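Local coordinates for tubulin-like protein CetZ (Methanosaeta thermophila, PDB 3ZID) that binds guanine nucleotides as a tubulin/FtsZ-family GTPase of the archaeal cytoskeleton and is probably involved in the control of cell shape, at residues Asn53-Leu58 with Arg66-Asn71; Ala62-Leu67 with Glu98-Phe103. All blocks are in the same frame, centred on the assembly; numbering follows the deposited sequence.

In the fold
Interaction 1 packs helix 52-56 and the residues after it on strand 66-68, an outermost strand of the six-stranded parallel sheet in the GTPase domain (53-58 with 66-71); interaction 2 joins the 3-10 segment that leads into this strand to the loop after helix 79-98 (62-67 with 98-103). Their segments overlap at R66 and L67, though only interaction 1 uses these side chains, and their centres lie about 14 Å apart. Interaction 1 is the nearer to the nucleotide: the side chain of L58 comes within about 8 Å of bound GDP, and that of L55 within about 4 Å of the GTP-binding N14 side chain. In interaction 2, the D65 side chain stays about 10 Å from that of N14.

Interaction 1. Residues Asn53-Leu58 with Arg66-Asn71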
loop_
_atom_site.group_PDB
_atom_site.type_symbol
_atom_site.label_atom_id
_atom_site.label_comp_id
_atom_site.label_asym_id
_atom_site.label_seq_id
_atom_site.Cartn_x
_atom_site.Cartn_y
_atom_site.Cartn_z
ATOM N N ASN A 53 20.197 -9.675 -2.451
ATOM C CA ASN A 53 20.410 -8.789 -3.610
ATOM C C ASN A 53 19.536 -7.540 -3.565
ATOM O O ASN A 53 19.992 -6.456 -3.905
ATOM C CB ASN A 53 20.200 -9.514 -4.944
ATOM C CG ASN A 53 21.402 -10.334 -5.355
ATOM O OD1 ASN A 53 22.520 -10.084 -4.901
ATOM N ND2 ASN A 53 21.183 -11.309 -6.226
ATOM N N ASP A 54 18.274 -7.709 -3.177
ATOM C CA ASP A 54 17.353 -6.587 -3.049
ATOM C C ASP A 54 17.845 -5.571 -2.027
ATOM O O ASP A 54 17.796 -4.374 -2.278
ATOM C CB ASP A 54 15.952 -7.054 -2.648
ATOM C CG ASP A 54 15.347 -8.038 -3.630
ATOM O OD1 ASP A 54 15.977 -8.310 -4.669
ATOM O OD2 ASP A 54 14.232 -8.534 -3.357
ATOM N N LEU A 55 18.298 -6.053 -0.870
ATOM C CA LEU A 55 18.779 -5.162 0.182
ATOM C C LEU A 55 20.057 -4.461 -0.251
ATOM O O LEU A 55 20.286 -3.304 0.092
ATOM C CB LEU A 55 19.004 -5.931 1.478
ATOM C CG LEU A 55 17.763 -6.579 2.092
ATOM C CD1 LEU A 55 18.181 -7.611 3.130
ATOM C CD2 LEU A 55 16.859 -5.524 2.728
ATOM N N LYS A 56 20.863 -5.160 -1.045
ATOM C CA LYS A 56 22.110 -4.596 -1.554
ATOM C C LYS A 56 21.857 -3.420 -2.487
ATOM O O LYS A 56 22.600 -2.443 -2.473
ATOM C CB LYS A 56 22.930 -5.663 -2.268
ATOM C CG LYS A 56 23.681 -6.581 -1.321
ATOM C CD LYS A 56 24.245 -7.793 -2.057
ATOM C CE LYS A 56 25.147 -7.396 -3.215
ATOM N NZ LYS A 56 25.795 -8.591 -3.846
ATOM N N GLU A 57 20.815 -3.528 -3.304
ATOM C CA GLU A 57 20.478 -2.488 -4.268
ATOM C C GLU A 57 19.883 -1.227 -3.639
ATOM O O GLU A 57 19.683 -0.240 -4.330
ATOM C CB GLU A 57 19.513 -3.026 -5.330
ATOM C CG GLU A 57 20.051 -4.167 -6.183
ATOM C CD GLU A 57 18.937 -4.959 -6.866
ATOM O OE1 GLU A 57 18.058 -4.337 -7.506
ATOM O OE2 GLU A 57 18.932 -6.206 -6.754
ATOM N N LEU A 58 19.583 -1.255 -2.346
ATOM C CA LEU A 58 19.056 -0.064 -1.692
ATOM C C LEU A 58 20.172 0.966 -1.611
ATOM O O LEU A 58 21.337 0.608 -1.465
ATOM C CB LEU A 58 18.486 -0.398 -0.312
ATOM C CG LEU A 58 17.316 -1.396 -0.308
ATOM C CD1 LEU A 58 16.753 -1.592 1.093
ATOM C CD2 LEU A 58 16.201 -0.981 -1.282
ATOM N N ARG A 66 18.947 -2.514 7.176
ATOM C CA ARG A 66 18.725 -3.550 6.173
ATOM C C ARG A 66 18.779 -4.918 6.816
ATOM O O ARG A 66 19.842 -5.394 7.200
ATOM C CB ARG A 66 19.753 -3.477 5.047
ATOM C CG ARG A 66 19.840 -2.148 4.373
ATOM C CD ARG A 66 20.786 -2.217 3.183
ATOM N NE ARG A 66 21.005 -0.893 2.616
ATOM C CZ ARG A 66 21.746 -0.649 1.543
ATOM N NH1 ARG A 66 22.344 -1.647 0.912
ATOM N NH2 ARG A 66 21.877 0.593 1.096
ATOM N N LEU A 67 17.605 -5.520 6.962
ATOM C CA LEU A 67 17.462 -6.785 7.651
ATOM C C LEU A 67 17.285 -7.943 6.674
ATOM O O LEU A 67 16.256 -8.049 5.988
ATOM C CB LEU A 67 16.297 -6.724 8.638
ATOM C CG LEU A 67 16.102 -8.004 9.454
ATOM C CD1 LEU A 67 17.349 -8.308 10.263
ATOM C CD2 LEU A 67 14.909 -7.875 10.375
ATOM N N HIS A 68 18.319 -8.776 6.576
ATOM C CA HIS A 68 18.257 -9.982 5.768
ATOM C C HIS A 68 17.679 -11.133 6.576
ATOM O O HIS A 68 18.110 -11.411 7.689
ATOM C CB HIS A 68 19.641 -10.369 5.236
ATOM C CG HIS A 68 19.606 -11.504 4.259
ATOM N ND1 HIS A 68 20.574 -12.478 4.215
ATOM C CD2 HIS A 68 18.713 -11.818 3.290
ATOM C CE1 HIS A 68 20.283 -13.346 3.262
ATOM N NE2 HIS A 68 19.158 -12.969 2.684
ATOM N N VAL A 69 16.671 -11.777 6.017
ATOM C CA VAL A 69 16.090 -12.955 6.628
ATOM C C VAL A 69 16.480 -14.152 5.779
ATOM O O VAL A 69 15.921 -14.343 4.703
ATOM C CB VAL A 69 14.565 -12.840 6.688
ATOM C CG1 VAL A 69 13.974 -14.078 7.321
ATOM C CG2 VAL A 69 14.147 -11.554 7.434
ATOM N N PRO A 70 17.449 -14.958 6.236
ATOM C CA PRO A 70 17.937 -16.016 5.341
ATOM C C PRO A 70 16.808 -16.982 4.974
ATOM O O PRO A 70 16.008 -17.305 5.844
ATOM C CB PRO A 70 18.997 -16.727 6.193
ATOM C CG PRO A 70 19.366 -15.745 7.264
ATOM C CD PRO A 70 18.110 -14.985 7.551
ATOM N N ASN A 71 16.717 -17.389 3.709
ATOM C CA ASN A 71 15.816 -18.479 3.292
ATOM C C ASN A 71 14.327 -18.226 3.569
ATOM O O ASN A 71 13.457 -18.625 2.793
ATOM C CB ASN A 71 16.249 -19.811 3.917
ATOM C CG ASN A 71 17.641 -20.221 3.501
ATOM O OD1 ASN A 71 18.140 -19.785 2.463
ATOM N ND2 ASN A 71 18.279 -21.073 4.305
#
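With CG anti to the carbonyl carbon (chi1 -55°) and the chain extended from CG to NE, R66 reaches under residues 55-58, while L55, whose CG likewise lies beside the backbone N (chi1 -62°), turns CD1 toward the strand. A long, flat-ended arginine suits the first role: its guanidinium comes among the carbonyls of L55, K56 and L58. NH2 of R66 lies 2.6 Å from L58 O, and NH1 comes 2.8 Å from L55 O, at an angle too poor for a hydrogen bond. CB of L58 sits over the centre of one guanidinium face, 3.7 Å above its plane, giving that face an apolar cover. The clear bond of the NE of R66 goes to T61 O in the connecting loop. A branched leucine suits position 55, since CD1 settles against the strand backbone, 3.5 Å from both L67 O and H68 CA, and 3.8 Å from H68 CB. H68 NE2 hydrogen-bonds to T50 O. The contact lies within the beta-alpha-beta unit of strand 42-49, helix 52-56 and strand 66-68: L55 and L58 also touch N14 of helix 10-30, L58 packs on A47 of strand 42-49, and L67 and V69 touch helix 79-98.

Interaction 2. Residues Ala62-Leu67 with Glu98-Phe103; sequences AAKDRL and EKRGDF
A salt-bridge network of K64, D65 and R100 ties the short 3-10 segment 63-65, just before strand 66-68, to the type I turn E98-G101, which starts at the last residue of helix 79-98. D65 OD1 is its meeting point. R100 reaches it end-on through an extended chain and sets both terminal nitrogens on this one oxygen: NH1 at 2.6 Å and NH2 at 2.8 Å from D65 OD1, with N-H...O angles of 145° and 134°. The oxygen lies close to the guanidinium plane, but the carboxylate is turned 50° against it. NH2 approaches OD1 on the anti side, whereas NH1 comes from above the carboxylate plane. K64 takes the syn side, its chain bent at its last two torsions so that NZ curls back to 2.9 Å from D65 OD1. A short aspartate suits this buried spot, and the long arginine spans backbones whose nearest CA atoms, in D65 and R100, are 10.7 Å apart. Replacing D65 by an alanine is likely to leave K64 and R100 without their shared acceptor and the guanidinium freer to turn. R100 also forms salt bridges through NH1 to E44 and through NH2 to E96, which join the network to strand 42-49 and helix 79-98. Three acidic side chains around R100 would be expected to favour its positive charge and to offset the closeness of K64 NZ, 3.6 Å from R100 NH1.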
loop_
_atom_site.group_PDB
_atom_site.type_symbol
_atom_site.label_atom_id
_atom_site.label_comp_id
_atom_site.label_asym_id
_atom_site.label_seq_id
_atom_site.Cartn_x
_atom_site.Cartn_y
_atom_site.Cartn_z
ATOM N N ALA A 62 20.464 3.084 5.532
ATOM C CA ALA A 62 21.646 2.665 6.283
ATOM C C ALA A 62 21.735 1.144 6.451
ATOM O O ALA A 62 20.716 0.465 6.561
ATOM C CB ALA A 62 21.675 3.351 7.628
ATOM N N ALA A 63 22.961 0.627 6.512
ATOM C CA ALA A 63 23.211 -0.812 6.604
ATOM C C ALA A 63 22.533 -1.432 7.819
ATOM O O ALA A 63 22.044 -2.559 7.759
ATOM C CB ALA A 63 24.702 -1.081 6.651
ATOM N N LYS A 64 22.472 -0.678 8.910
ATOM C CA LYS A 64 21.805 -1.144 10.117
ATOM C C LYS A 64 20.301 -1.295 9.942
ATOM O O LYS A 64 19.638 -1.948 10.746
ATOM C CB LYS A 64 22.075 -0.185 11.261
ATOM C CG LYS A 64 21.760 1.254 10.924
ATOM C CD LYS A 64 21.871 2.135 12.164
ATOM C CE LYS A 64 20.610 2.065 13.021
ATOM N NZ LYS A 64 19.550 2.969 12.503
ATOM N N ASP A 65 19.763 -0.682 8.895
ATOM C CA ASP A 65 18.332 -0.706 8.669
ATOM C C ASP A 65 17.970 -1.704 7.573
ATOM O O ASP A 65 16.836 -1.729 7.091
ATOM C CB ASP A 65 17.836 0.696 8.307
ATOM C CG ASP A 65 17.971 1.681 9.459
ATOM O OD1 ASP A 65 18.206 1.238 10.603
ATOM O OD2 ASP A 65 17.811 2.898 9.225
ATOM N N ARG A 66 18.947 -2.514 7.176
ATOM C CA ARG A 66 18.725 -3.550 6.173
ATOM C C ARG A 66 18.779 -4.918 6.816
ATOM O O ARG A 66 19.842 -5.394 7.200
ATOM C CB ARG A 66 19.753 -3.477 5.047
ATOM C CG ARG A 66 19.840 -2.148 4.373
ATOM C CD ARG A 66 20.786 -2.217 3.183
ATOM N NE ARG A 66 21.005 -0.893 2.616
ATOM C CZ ARG A 66 21.746 -0.649 1.543
ATOM N NH1 ARG A 66 22.344 -1.647 0.912
ATOM N NH2 ARG A 66 21.877 0.593 1.096
ATOM N N LEU A 67 17.605 -5.520 6.962
ATOM C CA LEU A 67 17.462 -6.785 7.651
ATOM C C LEU A 67 17.285 -7.943 6.674
ATOM O O LEU A 67 16.256 -8.049 5.988
ATOM C CB LEU A 67 16.297 -6.724 8.638
ATOM C CG LEU A 67 16.102 -8.004 9.454
ATOM C CD1 LEU A 67 17.349 -8.308 10.263
ATOM C CD2 LEU A 67 14.909 -7.875 10.375
ATOM N N GLU A 98 11.990 -4.529 18.261
ATOM C CA GLU A 98 11.965 -4.180 19.682
ATOM C C GLU A 98 13.221 -3.446 20.156
ATOM O O GLU A 98 13.160 -2.656 21.094
ATOM C CB GLU A 98 11.674 -5.410 20.540
ATOM C CG GLU A 98 10.222 -5.855 20.439
ATOM C CD GLU A 98 9.997 -7.283 20.896
ATOM O OE1 GLU A 98 10.987 -7.982 21.207
ATOM O OE2 GLU A 98 8.821 -7.705 20.951
ATOM N N LYS A 99 14.345 -3.679 19.486
ATOM C CA LYS A 99 15.586 -2.974 19.805
ATOM C C LYS A 99 15.462 -1.462 19.645
ATOM O O LYS A 99 16.249 -0.714 20.220
ATOM C CB LYS A 99 16.719 -3.439 18.884
ATOM C CG LYS A 99 17.185 -4.865 19.094
ATOM C CD LYS A 99 18.382 -5.171 18.205
ATOM C CE LYS A 99 18.916 -6.575 18.456
ATOM N NZ LYS A 99 20.126 -6.861 17.635
ATOM N N ARG A 100 14.472 -1.018 18.871
ATOM C CA ARG A 100 14.346 0.393 18.548
ATOM C C ARG A 100 13.315 1.121 19.394
ATOM O O ARG A 100 12.995 2.276 19.122
ATOM C CB ARG A 100 14.063 0.570 17.063
ATOM C CG ARG A 100 15.032 -0.209 16.222
ATOM C CD ARG A 100 15.102 0.273 14.798
ATOM N NE ARG A 100 16.116 -0.483 14.072
ATOM C CZ ARG A 100 16.716 -0.062 12.968
ATOM N NH1 ARG A 100 16.409 1.127 12.452
ATOM N NH2 ARG A 100 17.627 -0.831 12.385
ATOM N N GLY A 101 12.797 0.455 20.421
ATOM C CA GLY A 101 11.963 1.145 21.390
ATOM C C GLY A 101 10.471 1.061 21.151
ATOM O O GLY A 101 9.974 0.123 20.522
ATOM N N ASP A 102 9.749 2.039 21.688
ATOM C CA ASP A 102 8.302 2.080 21.546
ATOM C C ASP A 102 7.918 2.907 20.346
ATOM O O ASP A 102 8.659 3.789 19.932
ATOM C CB ASP A 102 7.624 2.656 22.793
ATOM C CG ASP A 102 7.381 1.620 23.865
ATOM O OD1 ASP A 102 7.295 0.420 23.534
ATOM O OD2 ASP A 102 7.265 2.009 25.044
ATOM N N PHE A 103 6.759 2.595 19.780
ATOM C CA PHE A 103 6.229 3.320 18.636
ATOM C C PHE A 103 4.763 3.591 18.818
ATOM O O PHE A 103 4.033 2.753 19.340
ATOM C CB PHE A 103 6.447 2.527 17.359
ATOM C CG PHE A 103 7.876 2.249 17.095
ATOM C CD1 PHE A 103 8.714 3.267 16.650
ATOM C CD2 PHE A 103 8.406 1.002 17.357
ATOM C CE1 PHE A 103 10.049 3.029 16.429
ATOM C CE2 PHE A 103 9.729 0.754 17.135
ATOM C CZ PHE A 103 10.562 1.773 16.671
#